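Local coordinates for hypothetical multiheme protein (Ignicoccus hospitalis KIN4/I, PDB 4QO5) that is a membrane-associated octaheme cytochrome c of unproven physiological role that binds eight hemes and probably transfers electrons along them, at residues R311-L316 and Y418-L423; Q402-C407 and E414-R419. All blocks are in the same frame, centred on the assembly; numbering follows the deposited sequence.

Both contacts use the long helix 413-447, and their centres lie about 10 Å apart. Contact 1 brings its 418-423 portion to the propionate side of one heme c (chain H), while contact 2 sets 414-419 against the end of helix 393-407, where the next heme c (chain I) is attached. The FE atom of heme c (chain H) and the FE atom of heme c (chain I) are 11.9 Å apart, a spacing consistent with electron transfer between hemes. The contacts share Tyr418 and Arg419 and touch directly: Arg421 NH2 of contact 1 forms a 2.8 Å salt bridge to Glu414 OE2 of contact 2, and Trp313 CZ3 packs 3.6 Å from Met403 CB. Both also border the second subunit.

Contact 1 (R311-L316 and Y418-L423); sequences RLWVRL and YRMRLL. With HEC (heme c), chain H.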
loop_
_atom_site.group_PDB
_atom_site.type_symbol
_atom_site.label_atom_id
_atom_site.label_comp_id
_atom_site.label_asym_id
_atom_site.label_seq_id
_atom_site.Cartn_x
_atom_site.Cartn_y
_atom_site.Cartn_z
ATOM N N ARG A 311 -27.181 -5.855 -4.282
ATOM C CA ARG A 311 -27.073 -4.680 -3.428
ATOM C C ARG A 311 -26.664 -3.411 -4.169
ATOM O O ARG A 311 -26.762 -2.312 -3.620
ATOM C CB ARG A 311 -26.106 -4.952 -2.285
ATOM C CG ARG A 311 -26.596 -6.056 -1.393
ATOM C CD ARG A 311 -26.194 -5.802 0.005
ATOM N NE ARG A 311 -26.649 -6.846 0.897
ATOM C CZ ARG A 311 -26.206 -6.970 2.134
ATOM N NH1 ARG A 311 -25.310 -6.099 2.592
ATOM N NH2 ARG A 311 -26.635 -7.960 2.904
ATOM N N LEU A 312 -26.246 -3.563 -5.424
ATOM C CA LEU A 312 -25.703 -2.450 -6.197
ATOM C C LEU A 312 -26.743 -1.829 -7.123
ATOM O O LEU A 312 -27.458 -2.553 -7.830
ATOM C CB LEU A 312 -24.506 -2.936 -7.018
ATOM C CG LEU A 312 -23.454 -3.741 -6.258
ATOM C CD1 LEU A 312 -22.457 -4.384 -7.237
ATOM C CD2 LEU A 312 -22.721 -2.868 -5.238
ATOM N N TRP A 313 -26.836 -0.500 -7.137
ATOM C CA TRP A 313 -27.795 0.141 -8.045
ATOM C C TRP A 313 -27.101 0.662 -9.301
ATOM O O TRP A 313 -27.710 0.781 -10.356
ATOM C CB TRP A 313 -28.585 1.275 -7.355
ATOM C CG TRP A 313 -27.763 2.339 -6.609
ATOM C CD1 TRP A 313 -27.484 3.616 -7.040
ATOM C CD2 TRP A 313 -27.174 2.224 -5.300
ATOM N NE1 TRP A 313 -26.748 4.287 -6.087
ATOM C CE2 TRP A 313 -26.542 3.459 -5.013
ATOM C CE3 TRP A 313 -27.110 1.199 -4.350
ATOM C CZ2 TRP A 313 -25.858 3.691 -3.813
ATOM C CZ3 TRP A 313 -26.436 1.432 -3.155
ATOM C CH2 TRP A 313 -25.817 2.674 -2.898
ATOM N N VAL A 314 -25.826 1.008 -9.172
ATOM C CA VAL A 314 -25.111 1.588 -10.306
ATOM C C VAL A 314 -23.717 0.983 -10.430
ATOM O O VAL A 314 -22.970 0.920 -9.454
ATOM C CB VAL A 314 -25.030 3.124 -10.190
ATOM C CG1 VAL A 314 -24.346 3.542 -8.866
ATOM C CG2 VAL A 314 -24.317 3.722 -11.403
ATOM N N ARG A 315 -23.374 0.510 -11.623
ATOM C CA ARG A 315 -22.049 -0.094 -11.826
ATOM C C ARG A 315 -20.998 1.001 -11.910
ATOM O O ARG A 315 -20.996 1.793 -12.857
ATOM C CB ARG A 315 -22.023 -0.944 -13.103
ATOM C CG ARG A 315 -20.719 -1.756 -13.274
ATOM C CD ARG A 315 -20.897 -3.154 -12.727
ATOM N NE ARG A 315 -19.659 -3.933 -12.627
ATOM C CZ ARG A 315 -19.295 -4.876 -13.491
ATOM N NH1 ARG A 315 -20.049 -5.161 -14.554
ATOM N NH2 ARG A 315 -18.171 -5.546 -13.293
ATOM N N LEU A 316 -20.112 1.049 -10.917
ATOM C CA LEU A 316 -19.071 2.079 -10.845
ATOM C C LEU A 316 -17.879 1.761 -11.742
ATOM O O LEU A 316 -17.089 2.654 -12.053
ATOM C CB LEU A 316 -18.566 2.246 -9.408
ATOM C CG LEU A 316 -19.582 2.642 -8.333
ATOM C CD1 LEU A 316 -18.847 2.947 -7.022
ATOM C CD2 LEU A 316 -20.450 3.827 -8.774
ATOM N N TYR A 418 -26.743 12.104 1.616
ATOM C CA TYR A 418 -25.858 13.164 1.138
ATOM C C TYR A 418 -24.665 12.579 0.381
ATOM O O TYR A 418 -24.289 13.051 -0.705
ATOM C CB TYR A 418 -25.355 13.998 2.319
ATOM C CG TYR A 418 -24.453 15.142 1.926
ATOM C CD1 TYR A 418 -24.947 16.436 1.838
ATOM C CD2 TYR A 418 -23.103 14.932 1.660
ATOM C CE1 TYR A 418 -24.132 17.488 1.479
ATOM C CE2 TYR A 418 -22.277 15.979 1.299
ATOM C CZ TYR A 418 -22.792 17.253 1.214
ATOM O OH TYR A 418 -21.978 18.304 0.850
ATOM N N ARG A 419 -24.069 11.550 0.962
ATOM C CA ARG A 419 -22.942 10.867 0.303
ATOM C C ARG A 419 -23.370 10.186 -1.011
ATOM O O ARG A 419 -22.638 10.229 -2.010
ATOM C CB ARG A 419 -22.282 9.842 1.234
ATOM C CG ARG A 419 -21.471 10.447 2.375
ATOM C CD ARG A 419 -20.328 11.323 1.857
ATOM N NE ARG A 419 -19.375 10.576 1.036
ATOM C CZ ARG A 419 -18.196 11.056 0.638
ATOM N NH1 ARG A 419 -17.823 12.288 0.985
ATOM N NH2 ARG A 419 -17.395 10.306 -0.110
ATOM N N MET A 420 -24.554 9.580 -1.023
ATOM C CA MET A 420 -25.013 8.916 -2.239
ATOM C C MET A 420 -25.337 9.940 -3.325
ATOM O O MET A 420 -25.149 9.665 -4.504
ATOM C CB MET A 420 -26.192 7.959 -1.974
ATOM C CG MET A 420 -25.874 6.822 -0.976
ATOM S SD MET A 420 -24.425 5.775 -1.387
ATOM C CE MET A 420 -23.058 6.553 -0.516
ATOM N N ARG A 421 -25.807 11.128 -2.930
ATOM C CA ARG A 421 -26.012 12.205 -3.892
ATOM C C ARG A 421 -24.685 12.707 -4.474
ATOM O O ARG A 421 -24.589 13.000 -5.673
ATOM C CB ARG A 421 -26.783 13.371 -3.248
ATOM C CG ARG A 421 -28.259 13.079 -3.031
ATOM C CD ARG A 421 -29.058 14.367 -2.788
ATOM N NE ARG A 421 -28.551 15.149 -1.662
ATOM C CZ ARG A 421 -28.928 14.974 -0.397
ATOM N NH1 ARG A 421 -29.815 14.037 -0.090
ATOM N NH2 ARG A 421 -28.426 15.744 0.562
ATOM N N LEU A 422 -23.687 12.862 -3.609
ATOM C CA LEU A 422 -22.349 13.238 -4.047
ATOM C C LEU A 422 -21.841 12.197 -5.044
ATOM O O LEU A 422 -21.256 12.538 -6.077
ATOM C CB LEU A 422 -21.394 13.333 -2.852
ATOM C CG LEU A 422 -19.988 13.794 -3.204
ATOM C CD1 LEU A 422 -20.050 15.196 -3.810
ATOM C CD2 LEU A 422 -19.100 13.762 -1.964
ATOM N N LEU A 423 -22.099 10.928 -4.750
ATOM C CA LEU A 423 -21.694 9.859 -5.673
ATOM C C LEU A 423 -22.350 10.041 -7.048
ATOM O O LEU A 423 -21.668 9.927 -8.074
ATOM C CB LEU A 423 -21.985 8.476 -5.091
ATOM C CG LEU A 423 -21.711 7.254 -5.992
ATOM C CD1 LEU A 423 -20.228 7.163 -6.341
ATOM C CD2 LEU A 423 -22.170 5.971 -5.318
HETATM FE FE HEC H . -18.006 -1.203 -1.367
HETATM C CHA HEC H . -19.278 -0.072 -4.364
HETATM C CHB HEC H . -16.278 -3.677 -2.978
HETATM C CHC HEC H . -16.233 -1.762 1.455
HETATM C CHD HEC H . -20.300 0.534 0.350
HETATM N NA HEC H . -17.835 -1.768 -3.283
HETATM C C1A HEC H . -18.368 -1.118 -4.388
HETATM C C2A HEC H . -17.809 -1.715 -5.576
HETATM C C3A HEC H . -16.962 -2.692 -5.203
HETATM C C4A HEC H . -16.970 -2.763 -3.754
HETATM C CMA HEC H . -16.125 -3.626 -6.111
HETATM C CAA HEC H . -18.136 -1.242 -7.010
HETATM C CBA HEC H . -19.056 -2.269 -7.682
HETATM C CGA HEC H . -19.513 -1.610 -8.957
HETATM O O1A HEC H . -18.764 -1.660 -9.966
HETATM O O2A HEC H . -20.611 -0.992 -8.942
HETATM N NB HEC H . -16.600 -2.521 -0.864
HETATM C C1B HEC H . -15.922 -3.372 -1.710
HETATM C C2B HEC H . -14.714 -3.774 -1.083
HETATM C C3B HEC H . -14.720 -3.174 0.115
HETATM C C4B HEC H . -15.907 -2.415 0.289
HETATM C CMB HEC H . -13.707 -4.732 -1.789
HETATM C CAB HEC H . -13.756 -3.080 1.283
HETATM C CBB HEC H . -12.286 -3.073 0.852
HETATM N NC HEC H . -18.253 -0.838 0.519
HETATM C C1C HEC H . -17.379 -1.028 1.572
HETATM C C2C HEC H . -17.999 -0.576 2.801
HETATM C C3C HEC H . -18.936 0.294 2.376
HETATM C C4C HEC H . -19.224 0.003 1.010
HETATM C CMC HEC H . -17.107 -0.407 4.050
HETATM C CAC HEC H . -19.928 1.237 3.095
HETATM C CBC HEC H . -19.491 1.850 4.433
HETATM N ND HEC H . -19.553 0.029 -1.924
HETATM C C1D HEC H . -20.359 0.685 -1.008
HETATM C C2D HEC H . -21.292 1.517 -1.705
HETATM C C3D HEC H . -20.955 1.353 -3.173
HETATM C C4D HEC H . -19.868 0.393 -3.222
HETATM C CMD HEC H . -22.366 2.429 -1.072
HETATM C CAD HEC H . -21.666 1.978 -4.378
HETATM C CBD HEC H . -22.833 1.004 -4.647
HETATM C CGD HEC H . -23.214 1.056 -6.101
HETATM O O1D HEC H . -22.345 1.419 -6.927
HETATM O O2D HEC H . -24.385 0.739 -6.449
HETATM O O HOH W 1 -25.731 7.057 -5.884
#
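Trp313 and Val314 turn their backbone N-H groups onto one propionate oxygen, O2D of heme c (chain H). The Trp313 N to O2D bond is 2.8 Å long but bent, at 139°, whereas Val314 N reaches O2D almost straight (176°). The same oxygen hangs 3.3 Å above one face of the Trp313 indole, offset toward its rim. A chi1 of 51°, which tucks CG between the backbone N and the carbonyl carbon, folds the ring back over the acid its own N-H holds. From the helix, the sulfur of Met420 meets the indole at its edge: SD lies 3.5 Å from Trp313 CZ2 and nearly in the ring plane, a Met-aromatic contact with the two side chains at about a right angle. Bends at chi2 and chi3 of Met420 also bring SD within 3.9 Å of the heme methyl CMD. A water completes the join, accepting from Trp313 NE1 and donating to Met420 O on the helix.

The second propionate is held in turn by Leu316, whose N gives a 2.9 Å bond to O2A, while Arg315 lays the edge of its guanidinium toward O1A and hydrogen-bonds another heme through NH2. Leu316 CD2 meets Leu423 CD1 at 4.1 Å, an apolar contact close to Met486, an axial ligand of this heme's iron. Strand 314-315 pairs antiparallel with 323-324, so the backbone N-H groups that hold the propionates lie at the start of a small beta hairpin pressed toward helix 413-447. With Val314 O only 2.7 Å from O1D, that acid probably carries a proton, and the buried setting may help to keep it neutral and so influence the heme's potential.

Contact 2 (Q402-C407 and E414-R419); sequences QMVKIC and EYAEYR. With HEC (heme c), chain I.
Helix 393-407 ends against the start of helix 413-447, and the two segments run at 130° to each other, closer to antiparallel than parallel, with axes 9.2 Å apart at closest approach. The CxxCH heme-attachment motif starts at Cys407, on the last turn of the first helix, and runs through the short connection to His411, so the pair forms a helical hairpin folded over heme c (chain I). The backbones come nearest at Val404 and Ala416, where the alanine CB points at the other helix and rests 3.6 Å from Cys407 CB and 4.0 Å from Val404 CG1. From the next residue, the Glu417 side chain, bent at chi2 (-75°), crosses Val404 at about a right angle and brings OE2 to 3.7 Å from CG2.

Cys407 is the covalent tie, its SG joined to heme CAB through a thioether that is stretched in the model. Met403 supports the same vinyl-derived arm, with CE 3.6 Å from CBB. From the other helix Tyr415, stacked on His411, presents its ring edge to pyrrole A of the porphyrin, and its hydroxyl hydrogen-bonds Arg221 of the second subunit, which ties the heme site to that neighbouring subunit. One turn on, Arg419 CG lies 3.6 Å from the methyl CMA of that same pyrrole.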
loop_
_atom_site.group_PDB
_atom_site.type_symbol
_atom_site.label_atom_id
_atom_site.label_comp_id
_atom_site.label_asym_id
_atom_site.label_seq_id
_atom_site.Cartn_x
_atom_site.Cartn_y
_atom_site.Cartn_z
ATOM N N GLN A 402 -31.976 0.267 0.576
ATOM C CA GLN A 402 -31.458 -0.815 1.410
ATOM C C GLN A 402 -30.050 -0.524 1.924
ATOM O O GLN A 402 -29.723 -0.857 3.061
ATOM C CB GLN A 402 -31.450 -2.156 0.666
ATOM C CG GLN A 402 -30.501 -3.182 1.303
ATOM C CD GLN A 402 -31.069 -3.853 2.562
ATOM O OE1 GLN A 402 -31.836 -4.817 2.463
ATOM N NE2 GLN A 402 -30.672 -3.367 3.746
ATOM N N MET A 403 -29.214 0.085 1.090
ATOM C CA MET A 403 -27.856 0.398 1.536
ATOM C C MET A 403 -27.908 1.474 2.633
ATOM O O MET A 403 -27.223 1.369 3.656
ATOM C CB MET A 403 -26.976 0.863 0.370
ATOM C CG MET A 403 -25.498 1.152 0.747
ATOM S SD MET A 403 -24.571 -0.355 1.134
ATOM C CE MET A 403 -24.383 -0.195 2.896
ATOM N N VAL A 404 -28.734 2.492 2.423
ATOM C CA VAL A 404 -28.879 3.566 3.405
ATOM C C VAL A 404 -29.344 3.007 4.757
ATOM O O VAL A 404 -28.930 3.480 5.807
ATOM C CB VAL A 404 -29.797 4.678 2.859
ATOM C CG1 VAL A 404 -30.167 5.717 3.947
ATOM C CG2 VAL A 404 -29.112 5.342 1.665
ATOM N N LYS A 405 -30.156 1.959 4.721
ATOM C CA LYS A 405 -30.631 1.296 5.940
ATOM C C LYS A 405 -29.454 0.684 6.727
ATOM O O LYS A 405 -29.452 0.682 7.963
ATOM C CB LYS A 405 -31.682 0.234 5.577
ATOM C CG LYS A 405 -32.397 -0.404 6.764
ATOM C CD LYS A 405 -33.495 -1.370 6.285
ATOM C CE LYS A 405 -33.911 -2.321 7.393
ATOM N NZ LYS A 405 -35.022 -3.220 6.971
ATOM N N ILE A 406 -28.452 0.175 6.012
ATOM C CA ILE A 406 -27.227 -0.277 6.663
ATOM C C ILE A 406 -26.480 0.883 7.317
ATOM O O ILE A 406 -26.141 0.797 8.492
ATOM C CB ILE A 406 -26.288 -1.033 5.702
ATOM C CG1 ILE A 406 -26.992 -2.292 5.183
ATOM C CG2 ILE A 406 -24.970 -1.378 6.416
ATOM C CD1 ILE A 406 -26.188 -3.082 4.147
ATOM N N CYS A 407 -26.238 1.965 6.572
ATOM C CA CYS A 407 -25.547 3.132 7.141
ATOM C C CYS A 407 -26.261 3.638 8.378
ATOM O O CYS A 407 -25.610 4.149 9.309
ATOM C CB CYS A 407 -25.490 4.307 6.167
ATOM S SG CYS A 407 -25.198 3.851 4.480
ATOM N N GLU A 414 -30.046 11.281 6.471
ATOM C CA GLU A 414 -29.693 12.379 5.571
ATOM C C GLU A 414 -28.183 12.420 5.294
ATOM O O GLU A 414 -27.738 12.740 4.184
ATOM C CB GLU A 414 -30.191 13.712 6.150
ATOM C CG GLU A 414 -29.675 14.930 5.422
ATOM C CD GLU A 414 -30.095 14.997 3.956
ATOM O OE1 GLU A 414 -31.072 14.321 3.565
ATOM O OE2 GLU A 414 -29.436 15.734 3.190
ATOM N N TYR A 415 -27.408 12.092 6.319
ATOM C CA TYR A 415 -25.956 11.951 6.234
ATOM C C TYR A 415 -25.583 10.932 5.141
ATOM O O TYR A 415 -24.761 11.199 4.259
ATOM C CB TYR A 415 -25.481 11.452 7.600
ATOM C CG TYR A 415 -23.991 11.325 7.861
ATOM C CD1 TYR A 415 -23.286 10.209 7.443
ATOM C CD2 TYR A 415 -23.320 12.279 8.617
ATOM C CE1 TYR A 415 -21.934 10.063 7.730
ATOM C CE2 TYR A 415 -21.971 12.146 8.911
ATOM C CZ TYR A 415 -21.289 11.037 8.461
ATOM O OH TYR A 415 -19.963 10.907 8.757
ATOM N N ALA A 416 -26.199 9.766 5.199
ATOM C CA ALA A 416 -25.934 8.727 4.204
ATOM C C ALA A 416 -26.418 9.129 2.809
ATOM O O ALA A 416 -25.703 8.958 1.826
ATOM C CB ALA A 416 -26.556 7.412 4.633
ATOM N N GLU A 417 -27.624 9.687 2.720
ATOM C CA GLU A 417 -28.146 10.119 1.423
ATOM C C GLU A 417 -27.287 11.210 0.787
ATOM O O GLU A 417 -27.139 11.257 -0.437
ATOM C CB GLU A 417 -29.595 10.618 1.553
ATOM C CG GLU A 417 -30.606 9.560 1.959
ATOM C CD GLU A 417 -30.961 8.618 0.832
ATOM O OE1 GLU A 417 -30.381 8.745 -0.272
ATOM O OE2 GLU A 417 -31.844 7.757 1.051
ATOM N N TYR A 418 -26.743 12.104 1.616
ATOM C CA TYR A 418 -25.858 13.164 1.138
ATOM C C TYR A 418 -24.665 12.579 0.381
ATOM O O TYR A 418 -24.289 13.051 -0.705
ATOM C CB TYR A 418 -25.355 13.998 2.319
ATOM C CG TYR A 418 -24.453 15.142 1.926
ATOM C CD1 TYR A 418 -24.947 16.436 1.838
ATOM C CD2 TYR A 418 -23.103 14.932 1.660
ATOM C CE1 TYR A 418 -24.132 17.488 1.479
ATOM C CE2 TYR A 418 -22.277 15.979 1.299
ATOM C CZ TYR A 418 -22.792 17.253 1.214
ATOM O OH TYR A 418 -21.978 18.304 0.850
ATOM N N ARG A 419 -24.069 11.550 0.962
ATOM C CA ARG A 419 -22.942 10.867 0.303
ATOM C C ARG A 419 -23.370 10.186 -1.011
ATOM O O ARG A 419 -22.638 10.229 -2.010
ATOM C CB ARG A 419 -22.282 9.842 1.234
ATOM C CG ARG A 419 -21.471 10.447 2.375
ATOM C CD ARG A 419 -20.328 11.323 1.857
ATOM N NE ARG A 419 -19.375 10.576 1.036
ATOM C CZ ARG A 419 -18.196 11.056 0.638
ATOM N NH1 ARG A 419 -17.823 12.288 0.985
ATOM N NH2 ARG A 419 -17.395 10.306 -0.110
HETATM FE FE HEC I . -19.781 5.485 8.366
HETATM C CHA HEC I . -17.424 7.794 9.239
HETATM C CHB HEC I . -20.636 7.394 5.617
HETATM C CHC HEC I . -21.814 3.006 7.223
HETATM C CHD HEC I . -19.546 3.983 11.374
HETATM N NA HEC I . -19.137 7.222 7.580
HETATM C C1A HEC I . -18.125 8.035 8.088
HETATM C C2A HEC I . -17.933 9.163 7.194
HETATM C C3A HEC I . -18.838 9.041 6.216
HETATM C C4A HEC I . -19.599 7.837 6.428
HETATM C CMA HEC I . -19.022 9.999 5.025
HETATM C CAA HEC I . -16.910 10.332 7.354
HETATM C CBA HEC I . -15.617 9.988 6.594
HETATM C CGA HEC I . -14.728 11.193 6.368
HETATM O O1A HEC I . -15.175 12.337 6.629
HETATM O O2A HEC I . -13.567 11.013 5.911
HETATM N NB HEC I . -21.031 5.257 6.758
HETATM C C1B HEC I . -21.118 6.118 5.678
HETATM C C2B HEC I . -21.813 5.461 4.606
HETATM C C3B HEC I . -22.114 4.222 5.034
HETATM C C4B HEC I . -21.657 4.098 6.401
HETATM C CMB HEC I . -22.031 6.192 3.254
HETATM C CAB HEC I . -22.749 2.996 4.308
HETATM C CBB HEC I . -22.728 3.007 2.753
HETATM N NC HEC I . -20.540 3.878 9.139
HETATM C C1C HEC I . -21.321 2.927 8.502
HETATM C C2C HEC I . -21.682 1.894 9.444
HETATM C C3C HEC I . -20.860 2.084 10.487
HETATM C C4C HEC I . -20.276 3.393 10.382
HETATM C CMC HEC I . -22.343 0.583 8.930
HETATM C CAC HEC I . -20.574 1.323 11.802
HETATM C CBC HEC I . -20.641 -0.213 11.735
HETATM N ND HEC I . -18.680 5.834 10.034
HETATM C C1D HEC I . -18.773 5.088 11.208
HETATM C C2D HEC I . -17.915 5.648 12.219
HETATM C C3D HEC I . -17.263 6.823 11.537
HETATM C C4D HEC I . -17.779 6.872 10.199
HETATM C CMD HEC I . -17.717 5.144 13.663
HETATM C CAD HEC I . -16.233 7.786 12.155
HETATM C CBD HEC I . -16.977 9.080 12.486
HETATM C CGD HEC I . -16.016 10.250 12.410
HETATM O O1D HEC I . -15.752 10.737 11.277
HETATM O O2D HEC I . -15.525 10.723 13.470
#